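Local coordinates for Lin1909 protein (Listeria innocua, PDB 3FIJ), which probably acts as a glutamine amidotransferase-like hydrolase of the peptidase C26 family, perhaps on gamma-glutamyl-gamma-aminobutyrate, and binds manganese, at the manganese (II) ion site. Sequence-based numbering; all coordinates share one arbitrary frame.

The manganese (II) ion site. Residues 143, 154, 175-176, 178, 180, 197, 201, 216. With MN (manganese (II) ion), chain B.
His154 and His178 both hold CG in the crowded position between the backbone N and the carbonyl carbon, chi1 55° and 60°. This manganese site has at least six ligands: three histidines, a serine, a glutamate and a water, from loops and strands 154-158 and 200-205. His154 NE2 and His178 NE2 reach the ion tip first from opposite sides, each 2.3 Å from MN. Glu201 bends at chi2, -70°, and brings one carboxylate oxygen inward, OE2 to MN 2.4 Å. Ser176 turns its hydroxyl OG anti to the backbone N, 2.2 Å from MN, across the ion from Glu201. His143 binds instead through ND1, the ring nitrogen nearer its backbone, 2.2 Å from MN. Water 1 faces it across the metal and gives a near-octahedral shell.

Second-shell groups hold the rings of His143 and His178. His143 NE2 donates to Asp197 OD2 at 3.1 Å. The carboxylate lies almost in the ring plane and uses its syn lone pair, which fixes the ring rotation and may make ND1 a stronger donor. His178 ND1 donates to the backbone O of Gln180; that oxygen lies out of the ring plane, so the bond is bent. Gln216 CG packs over one face of the His178 ring, near the rim, and His143 CB lies against the opposite face, also offset toward the rim. Between first-shell residues, Ser176 OG donates to the backbone O of His143 on an in-plane lone pair, 2.6 Å. The metal may lower the pKa of this hydroxyl.

The structure alone does not show whether the ion serves catalysis or stability. Water 1 is held by the backbone O of Asn175 and by the second Glu201 carboxylate oxygen, OE1, 2.7 Å from the water O.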
ATOM      1  N   HIS A 143      13.942  12.713  20.924  1.00 16.03           N
ATOM      2  CA  HIS A 143      15.192  12.246  20.342  1.00 16.31           C
ATOM      3  C   HIS A 143      14.971  11.479  19.047  1.00 15.76           C
ATOM      4  O   HIS A 143      15.923  11.049  18.396  1.00 15.04           O
ATOM      5  CB  HIS A 143      15.982  11.437  21.373  1.00 16.42           C
ATOM      6  CG  HIS A 143      16.697  12.302  22.368  1.00 17.04           C
ATOM      7  ND1 HIS A 143      17.960  12.807  22.143  1.00 17.00           N
ATOM      8  CD2 HIS A 143      16.282  12.838  23.542  1.00 13.59           C
ATOM      9  CE1 HIS A 143      18.295  13.615  23.133  1.00 16.62           C
ATOM     10  NE2 HIS A 143      17.292  13.652  23.994  1.00 17.92           N
ATOM     11  N   HIS A 154      17.824  19.307  18.263  1.00 16.60           N
ATOM     12  CA  HIS A 154      18.026  19.659  19.662  1.00 15.80           C
ATOM     13  C   HIS A 154      19.424  20.235  19.878  1.00 16.43           C
ATOM     14  O   HIS A 154      20.388  19.799  19.241  1.00 15.46           O
ATOM     15  CB  HIS A 154      17.756  18.457  20.607  1.00 13.40           C
ATOM     16  CG  HIS A 154      18.550  17.212  20.309  1.00 14.57           C
ATOM     17  ND1 HIS A 154      19.869  17.234  19.915  1.00 13.54           N
ATOM     18  CD2 HIS A 154      18.224  15.900  20.452  1.00 12.65           C
ATOM     19  CE1 HIS A 154      20.326  15.992  19.829  1.00 13.71           C
ATOM     20  NE2 HIS A 154      19.347  15.166  20.152  1.00 12.34           N
ATOM     21  N   ASN A 175      21.094  16.656  14.894  1.00 15.34           N
ATOM     22  CA  ASN A 175      19.908  15.823  14.666  1.00 14.46           C
ATOM     23  C   ASN A 175      19.776  14.674  15.669  1.00 14.33           C
ATOM     24  O   ASN A 175      20.661  14.470  16.500  1.00 12.86           O
ATOM     25  CB  ASN A 175      19.856  15.298  13.222  1.00 12.30           C
ATOM     26  CG  ASN A 175      21.075  14.477  12.831  1.00 11.99           C
ATOM     27  OD1 ASN A 175      21.999  14.270  13.619  1.00 12.36           O
ATOM     28  ND2 ASN A 175      21.074  14.003  11.592  1.00  9.48           N
ATOM     29  N   SER A 176      18.667  13.938  15.600  1.00 11.90           N
ATOM     30  CA  SER A 176      18.435  12.853  16.547  1.00 12.98           C
ATOM     31  C   SER A 176      17.468  11.801  15.991  1.00 11.52           C
ATOM     32  O   SER A 176      16.344  12.118  15.605  1.00 10.49           O
ATOM     33  CB  SER A 176      17.893  13.450  17.856  1.00 11.14           C
ATOM     34  OG  SER A 176      17.950  12.532  18.929  1.00 13.61           O
ATOM     35  N   HIS A 178      17.054   8.367  17.626  1.00 12.74           N
ATOM     36  CA  HIS A 178      17.228   7.253  18.540  1.00 12.34           C
ATOM     37  C   HIS A 178      16.204   7.235  19.667  1.00 12.23           C
ATOM     38  O   HIS A 178      15.593   8.258  19.987  1.00  9.43           O
ATOM     39  CB  HIS A 178      18.654   7.272  19.108  1.00 10.59           C
ATOM     40  CG  HIS A 178      18.997   8.524  19.865  1.00 14.17           C
ATOM     41  ND1 HIS A 178      18.852   8.631  21.232  1.00 14.81           N
ATOM     42  CD2 HIS A 178      19.461   9.721  19.438  1.00 14.14           C
ATOM     43  CE1 HIS A 178      19.215   9.845  21.615  1.00 15.20           C
ATOM     44  NE2 HIS A 178      19.589  10.527  20.548  1.00 16.32           N
ATOM     45  N   GLN A 180      17.058   5.014  22.406  1.00 13.09           N
ATOM     46  CA  GLN A 180      17.827   4.435  23.509  1.00 14.42           C
ATOM     47  C   GLN A 180      18.935   5.412  23.896  1.00 15.36           C
ATOM     48  O   GLN A 180      19.327   6.261  23.088  1.00 15.45           O
ATOM     49  CB  GLN A 180      18.443   3.089  23.116  1.00 17.17           C
ATOM     50  CG  GLN A 180      17.443   2.013  22.724  1.00 16.85           C
ATOM     51  CD  GLN A 180      17.985   0.614  22.959  1.00 19.39           C
ATOM     52  OE1 GLN A 180      19.149   0.336  22.676  1.00 21.29           O
ATOM     53  NE2 GLN A 180      17.142  -0.275  23.470  1.00 16.71           N
ATOM     54  N   ASP A 197      18.258  18.165  28.447  1.00 15.39           N
ATOM     55  CA  ASP A 197      17.619  17.215  29.346  1.00 14.53           C
ATOM     56  C   ASP A 197      18.648  16.321  30.033  1.00 14.76           C
ATOM     57  O   ASP A 197      18.293  15.388  30.754  1.00 15.53           O
ATOM     58  CB  ASP A 197      16.599  16.366  28.583  1.00 15.87           C
ATOM     59  CG  ASP A 197      17.211  15.633  27.399  1.00 16.76           C
ATOM     60  OD1 ASP A 197      18.417  15.826  27.133  1.00 16.55           O
ATOM     61  OD2 ASP A 197      16.481  14.863  26.734  1.00 18.00           O
ATOM     62  N   GLU A 201      25.098  12.860  24.489  1.00 16.56           N
ATOM     63  CA  GLU A 201      25.157  13.005  23.033  1.00 15.52           C
ATOM     64  C   GLU A 201      26.532  12.748  22.425  1.00 15.43           C
ATOM     65  O   GLU A 201      26.641  12.435  21.235  1.00 15.32           O
ATOM     66  CB  GLU A 201      24.674  14.402  22.631  1.00 14.99           C
ATOM     67  CG  GLU A 201      23.164  14.623  22.741  1.00 12.98           C
ATOM     68  CD  GLU A 201      22.353  13.856  21.693  1.00 15.44           C
ATOM     69  OE1 GLU A 201      22.760  13.819  20.509  1.00 14.09           O
ATOM     70  OE2 GLU A 201      21.291  13.297  22.046  1.00 13.65           O
ATOM     71  N   GLN A 216      25.950  10.821  19.430  1.00 12.53           N
ATOM     72  CA  GLN A 216      24.638  10.182  19.437  1.00 12.96           C
ATOM     73  C   GLN A 216      23.807  10.471  18.195  1.00 13.24           C
ATOM     74  O   GLN A 216      22.946   9.669  17.816  1.00 11.57           O
ATOM     75  CB  GLN A 216      23.862  10.602  20.699  1.00 11.86           C
ATOM     76  CG  GLN A 216      22.487   9.959  20.834  1.00 13.12           C
ATOM     77  CD  GLN A 216      22.559   8.466  21.104  1.00 13.29           C
ATOM     78  OE1 GLN A 216      22.848   8.039  22.225  1.00 10.26           O
ATOM     79  NE2 GLN A 216      22.304   7.663  20.072  1.00 12.08           N
TER
HETATM   80 MN    MN B 300      19.432  12.860  20.564  1.00 15.60          MN
HETATM   81  O   HOH W   1      20.863  12.824  18.809  1.00 13.41           O